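PDB 6CAF: concanavalin B from Canavalia ensiformis, which may act as a carbohydrate-binding protein of the seed, built on the chitinase-like fold of glycosyl hydrolase family 18. Local coordinates for residues W164-K175 against Y196-D207. Residues are numbered along the deposited sequence; the frame is centred on the assembly and turned at random. Where two conformers were deposited one is given.
Sequences WDNLLEELYQIK and YLDNAIQTRHFD
Asp165 and Ala200 bring the two backbones within 3.9 Å, CA to CA, where helix 164-175 runs alongside the short helix 198-202 at 30° with their axes 8.1 Å apart. Toward Tyr172 and His205 the chains diverge, and side chains bridge the wider gap. His205, which follows the positive-phi residue Arg204, carries much of this end. Its imidazole lies nearly parallel to the Tyr172 ring in an offset stack, centroids 4.0 Å apart, with ND1 over the centre of the phenol ring. At the imidazole edge, His205 NE2 donates in the ring plane to Glu169 OE1 (2.8 Å) in the conformer given, reaching the carboxylate from above its plane. A leucine in place of His205 would probably leave Glu169 OE1 without this donor and Tyr172 without its flat stacking partner. Thr203 OG1 accepts from His205 N in an ST turn and donates to Ala200 O, bracing the loop that presents the imidazole. Leu168, its CG anti to the backbone N (chi1 177°), sends CD2 over the face of Phe206, 3.6 Å from the ring centroid, and against Ala200 CB. Farther along, Lys175 NZ forms a long salt bridge with Asp207 OD2 (3.4 Å), reinforced by two bridging waters, one also bound to His205 O; Phe182 O accepts from Lys175 NZ and Leu184 N donates to Asp207 OD2, tying both side chains to the start of strand 183-186. The contact joins helix 164-178 to the next, short helix 198-202 and its trailing loop, in the helical layer around the parallel-stranded TIM barrel: Leu168 packs inward on Phe153 and Leu184 of strands 150-154 and 183-186, while Glu170 and Ile174 meet helix 120-135.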
loop_
_atom_site.group_PDB
_atom_site.type_symbol
_atom_site.label_atom_id
_atom_site.label_comp_id
_atom_site.label_asym_id
_atom_site.label_seq_id
_atom_site.Cartn_x
_atom_site.Cartn_y
_atom_site.Cartn_z
ATOM N N TRP A 164 10.758 -4.386 12.147
ATOM C CA TRP A 164 9.824 -3.561 11.376
ATOM C C TRP A 164 9.231 -2.464 12.247
ATOM O O TRP A 164 8.988 -1.339 11.778
ATOM C CB TRP A 164 8.718 -4.439 10.747
ATOM C CG TRP A 164 9.302 -5.449 9.830
ATOM C CD1 TRP A 164 9.385 -6.779 10.046
ATOM C CD2 TRP A 164 10.002 -5.190 8.614
ATOM N NE1 TRP A 164 10.088 -7.366 9.045
ATOM C CE2 TRP A 164 10.496 -6.407 8.156
ATOM C CE3 TRP A 164 10.271 -4.025 7.862
ATOM C CZ2 TRP A 164 11.228 -6.511 6.970
ATOM C CZ3 TRP A 164 10.983 -4.127 6.711
ATOM C CH2 TRP A 164 11.464 -5.363 6.281
ATOM N N ASP A 165 8.999 -2.778 13.519
ATOM C CA ASP A 165 8.624 -1.771 14.474
ATOM C C ASP A 165 9.693 -0.711 14.613
ATOM O O ASP A 165 9.380 0.479 14.615
ATOM C CB ASP A 165 8.201 -2.356 15.845
ATOM C CG ASP A 165 9.233 -3.252 16.485
ATOM O OD1 ASP A 165 10.232 -3.670 15.869
ATOM O OD2 ASP A 165 9.002 -3.576 17.664
ATOM N N ASN A 166 10.948 -1.098 14.675
ATOM C CA ASN A 166 12.018 -0.121 14.767
ATOM C C ASN A 166 12.087 0.763 13.511
ATOM O O ASN A 166 12.290 1.966 13.611
ATOM C CB ASN A 166 13.355 -0.826 15.028
ATOM C CG ASN A 166 13.423 -1.411 16.414
ATOM O OD1 ASN A 166 12.910 -0.799 17.361
ATOM N ND2 ASN A 166 14.038 -2.597 16.549
ATOM N N LEU A 167 11.917 0.166 12.338
ATOM C CA LEU A 167 11.947 0.960 11.107
ATOM C C LEU A 167 10.852 2.013 11.134
ATOM O O LEU A 167 11.054 3.195 10.783
ATOM C CB LEU A 167 11.831 0.044 9.902
ATOM C CG LEU A 167 11.821 0.757 8.551
ATOM C CD1 LEU A 167 13.047 1.598 8.305
ATOM C CD2 LEU A 167 11.627 -0.249 7.419
ATOM N N LEU A 168 9.646 1.575 11.496
ATOM C CA LEU A 168 8.534 2.483 11.601
ATOM C C LEU A 168 8.803 3.590 12.628
ATOM O O LEU A 168 8.555 4.774 12.347
ATOM C CB LEU A 168 7.277 1.701 11.974
ATOM C CG LEU A 168 6.042 2.546 12.193
ATOM C CD1 LEU A 168 5.677 3.373 10.970
ATOM C CD2 LEU A 168 4.894 1.642 12.639
ATOM N N GLU A 169 9.313 3.213 13.808
ATOM C CA GLU A 169 9.646 4.170 14.842
ATOM C C GLU A 169 10.632 5.218 14.340
ATOM O O GLU A 169 10.489 6.421 14.599
ATOM C CB GLU A 169 10.256 3.431 16.019
ATOM C CG GLU A 169 10.763 4.344 17.123
ATOM C CD GLU A 169 9.667 5.108 17.820
ATOM O OE1 GLU A 169 8.564 4.553 17.901
ATOM O OE2 GLU A 169 9.928 6.234 18.296
ATOM N N GLU A 170 11.653 4.761 13.631
ATOM C CA GLU A 170 12.666 5.678 13.163
ATOM C C GLU A 170 12.127 6.638 12.100
ATOM O O GLU A 170 12.448 7.827 12.092
ATOM C CB GLU A 170 13.918 4.937 12.669
ATOM C CG GLU A 170 14.621 4.128 13.747
ATOM C CD GLU A 170 15.174 4.850 14.954
ATOM O OE1 GLU A 170 15.170 6.085 15.015
ATOM O OE2 GLU A 170 15.643 4.122 15.870
ATOM N N LEU A 171 11.283 6.123 11.201
ATOM C CA LEU A 171 10.650 6.997 10.229
ATOM C C LEU A 171 9.721 8.007 10.918
ATOM O O LEU A 171 9.688 9.182 10.544
ATOM C CB LEU A 171 9.883 6.185 9.180
ATOM C CG LEU A 171 10.728 5.537 8.129
ATOM C CD1 LEU A 171 9.936 4.460 7.398
ATOM C CD2 LEU A 171 11.266 6.546 7.140
ATOM N N TYR A 172 8.966 7.527 11.893
ATOM C CA TYR A 172 8.073 8.385 12.612
ATOM C C TYR A 172 8.822 9.524 13.330
ATOM O O TYR A 172 8.413 10.682 13.327
ATOM C CB TYR A 172 7.283 7.548 13.608
ATOM C CG TYR A 172 6.221 8.390 14.219
ATOM C CD1 TYR A 172 5.011 8.618 13.540
ATOM C CD2 TYR A 172 6.403 8.963 15.387
ATOM C CE1 TYR A 172 4.050 9.448 14.054
ATOM C CE2 TYR A 172 5.430 9.809 15.951
ATOM C CZ TYR A 172 4.256 10.025 15.268
ATOM O OH TYR A 172 3.250 10.839 15.722
ATOM N N GLN A 173 9.969 9.190 13.904
ATOM C CA GLN A 173 10.760 10.197 14.594
ATOM C C GLN A 173 11.318 11.234 13.621
ATOM O O GLN A 173 11.348 12.429 13.928
ATOM C CB GLN A 173 11.874 9.553 15.421
ATOM C CG GLN A 173 11.367 8.779 16.630
ATOM C CD GLN A 173 10.627 9.660 17.607
ATOM O OE1 GLN A 173 10.988 10.821 17.789
ATOM N NE2 GLN A 173 9.580 9.124 18.226
ATOM N N ILE A 174 11.753 10.797 12.454
ATOM C CA ILE A 174 12.261 11.695 11.422
ATOM C C ILE A 174 11.148 12.677 11.017
ATOM O O ILE A 174 11.418 13.854 10.758
ATOM C CB ILE A 174 12.823 10.891 10.208
ATOM C CG1 ILE A 174 14.159 10.257 10.555
ATOM C CG2 ILE A 174 12.960 11.791 8.978
ATOM C CD1 ILE A 174 14.552 9.154 9.567
ATOM N N LYS A 175 9.924 12.184 10.897
ATOM C CA LYS A 175 8.851 13.027 10.508
ATOM C C LYS A 175 8.719 14.150 11.524
ATOM O O LYS A 175 8.490 15.298 11.154
ATOM C CB LYS A 175 7.584 12.158 10.413
ATOM C CG LYS A 175 6.291 12.850 10.131
ATOM C CD LYS A 175 5.247 11.716 9.979
ATOM C CE LYS A 175 3.810 12.113 10.181
ATOM N NZ LYS A 175 2.997 11.078 9.450
ATOM N N TYR A 196 4.049 -10.611 10.887
ATOM C CA TYR A 196 5.194 -9.755 10.641
ATOM C C TYR A 196 5.048 -8.339 11.146
ATOM O O TYR A 196 6.030 -7.727 11.567
ATOM C CB TYR A 196 5.539 -9.736 9.150
ATOM C CG TYR A 196 5.791 -11.089 8.604
ATOM C CD1 TYR A 196 6.862 -11.839 9.056
ATOM C CD2 TYR A 196 4.987 -11.622 7.604
ATOM C CE1 TYR A 196 7.105 -13.112 8.561
ATOM C CE2 TYR A 196 5.214 -12.890 7.098
ATOM C CZ TYR A 196 6.284 -13.628 7.579
ATOM O OH TYR A 196 6.553 -14.867 7.068
ATOM N N LEU A 197 3.819 -7.814 11.084
ATOM C CA LEU A 197 3.586 -6.413 11.322
ATOM C C LEU A 197 2.876 -6.110 12.628
ATOM O O LEU A 197 2.638 -4.934 12.910
ATOM C CB LEU A 197 2.799 -5.817 10.152
ATOM C CG LEU A 197 3.607 -5.582 8.877
ATOM C CD1 LEU A 197 2.673 -5.350 7.697
ATOM C CD2 LEU A 197 4.558 -4.424 9.083
ATOM N N ASP A 198 2.530 -7.099 13.448
ATOM C CA ASP A 198 1.764 -6.765 14.642
ATOM C C ASP A 198 2.478 -5.771 15.550
ATOM O O ASP A 198 1.872 -4.811 16.017
ATOM C CB ASP A 198 1.321 -7.972 15.448
ATOM C CG ASP A 198 0.214 -7.620 16.462
ATOM O OD1 ASP A 198 -0.812 -7.046 16.068
ATOM O OD2 ASP A 198 0.402 -7.910 17.650
ATOM N N ASN A 199 3.758 -6.010 15.843
ATOM C CA ASN A 199 4.453 -5.074 16.737
ATOM C C ASN A 199 4.478 -3.671 16.126
ATOM O O ASN A 199 4.273 -2.669 16.829
ATOM C CB ASN A 199 5.871 -5.523 17.048
ATOM C CG ASN A 199 5.922 -6.637 18.029
ATOM O OD1 ASN A 199 4.986 -6.902 18.752
ATOM N ND2 ASN A 199 7.077 -7.240 18.119
ATOM N N ALA A 200 4.748 -3.581 14.825
ATOM C CA ALA A 200 4.721 -2.265 14.193
ATOM C C ALA A 200 3.336 -1.623 14.313
ATOM O O ALA A 200 3.215 -0.432 14.635
ATOM C CB ALA A 200 5.166 -2.376 12.747
ATOM N N ILE A 201 2.291 -2.382 14.037
ATOM C CA ILE A 201 0.955 -1.812 14.080
ATOM C C ILE A 201 0.596 -1.361 15.499
ATOM O O ILE A 201 -0.054 -0.319 15.673
ATOM C CB ILE A 201 -0.070 -2.775 13.481
ATOM C CG1 ILE A 201 0.225 -2.924 11.999
ATOM C CG2 ILE A 201 -1.473 -2.243 13.700
ATOM C CD1 ILE A 201 -0.551 -4.044 11.321
ATOM N N GLN A 202 1.069 -2.088 16.490
ATOM C CA GLN A 202 0.780 -1.745 17.875
ATOM C C GLN A 202 1.463 -0.459 18.329
ATOM O O GLN A 202 1.082 0.079 19.367
ATOM C CB GLN A 202 1.130 -2.903 18.784
ATOM C CG GLN A 202 0.151 -4.071 18.645
ATOM C CD GLN A 202 -1.260 -3.682 19.044
ATOM O OE1 GLN A 202 -1.472 -3.244 20.158
ATOM N NE2 GLN A 202 -2.215 -3.816 18.126
ATOM N N THR A 203 2.427 0.070 17.559
ATOM C CA THR A 203 3.015 1.389 17.895
ATOM C C THR A 203 2.028 2.544 17.679
ATOM O O THR A 203 2.276 3.654 18.149
ATOM C CB THR A 203 4.256 1.726 17.046
ATOM O OG1 THR A 203 3.869 1.966 15.695
ATOM C CG2 THR A 203 5.350 0.686 17.153
ATOM N N ARG A 204 0.988 2.305 16.891
ATOM C CA ARG A 204 0.026 3.343 16.515
ATOM C C ARG A 204 0.598 4.412 15.604
ATOM O O ARG A 204 -0.055 5.442 15.379
ATOM C CB ARG A 204 -0.664 3.955 17.742
ATOM C CG ARG A 204 -1.178 2.890 18.678
ATOM C CD ARG A 204 -1.968 3.455 19.839
ATOM N NE ARG A 204 -2.396 2.357 20.707
ATOM C CZ ARG A 204 -3.118 2.480 21.794
ATOM N NH1 ARG A 204 -3.576 3.648 22.151
ATOM N NH2 ARG A 204 -3.359 1.410 22.528
ATOM N N HIS A 205 1.771 4.162 15.010
ATOM C CA HIS A 205 2.371 5.170 14.149
ATOM C C HIS A 205 1.900 5.138 12.723
ATOM O O HIS A 205 2.089 6.122 12.022
ATOM C CB HIS A 205 3.897 5.070 14.053
ATOM C CG HIS A 205 4.631 5.275 15.310
ATOM N ND1 HIS A 205 4.251 6.188 16.244
ATOM C CD2 HIS A 205 5.759 4.693 15.782
ATOM C CE1 HIS A 205 5.098 6.167 17.251
ATOM N NE2 HIS A 205 6.063 5.308 16.967
ATOM N N PHE A 206 1.289 4.043 12.270
ATOM C CA PHE A 206 0.800 4.037 10.913
ATOM C C PHE A 206 -0.402 4.965 10.764
ATOM O O PHE A 206 -1.341 4.929 11.550
ATOM C CB PHE A 206 0.405 2.648 10.424
ATOM C CG PHE A 206 1.552 1.693 10.226
ATOM C CD1 PHE A 206 2.518 1.946 9.272
ATOM C CD2 PHE A 206 1.652 0.525 10.968
ATOM C CE1 PHE A 206 3.543 1.054 9.048
ATOM C CE2 PHE A 206 2.692 -0.359 10.747
ATOM C CZ PHE A 206 3.626 -0.101 9.782
ATOM N N ASP A 207 -0.368 5.754 9.701
ATOM C CA ASP A 207 -1.522 6.530 9.286
ATOM C C ASP A 207 -2.644 5.685 8.698
ATOM O O ASP A 207 -3.829 5.972 8.926
ATOM C CB ASP A 207 -1.107 7.609 8.277
ATOM C CG ASP A 207 -0.121 8.601 8.863
ATOM O OD1 ASP A 207 -0.631 9.487 9.590
ATOM O OD2 ASP A 207 1.081 8.468 8.579
HETATM O O HOH W 1 2.573 8.542 10.875
HETATM O O HOH W 2 0.508 11.871 9.829
#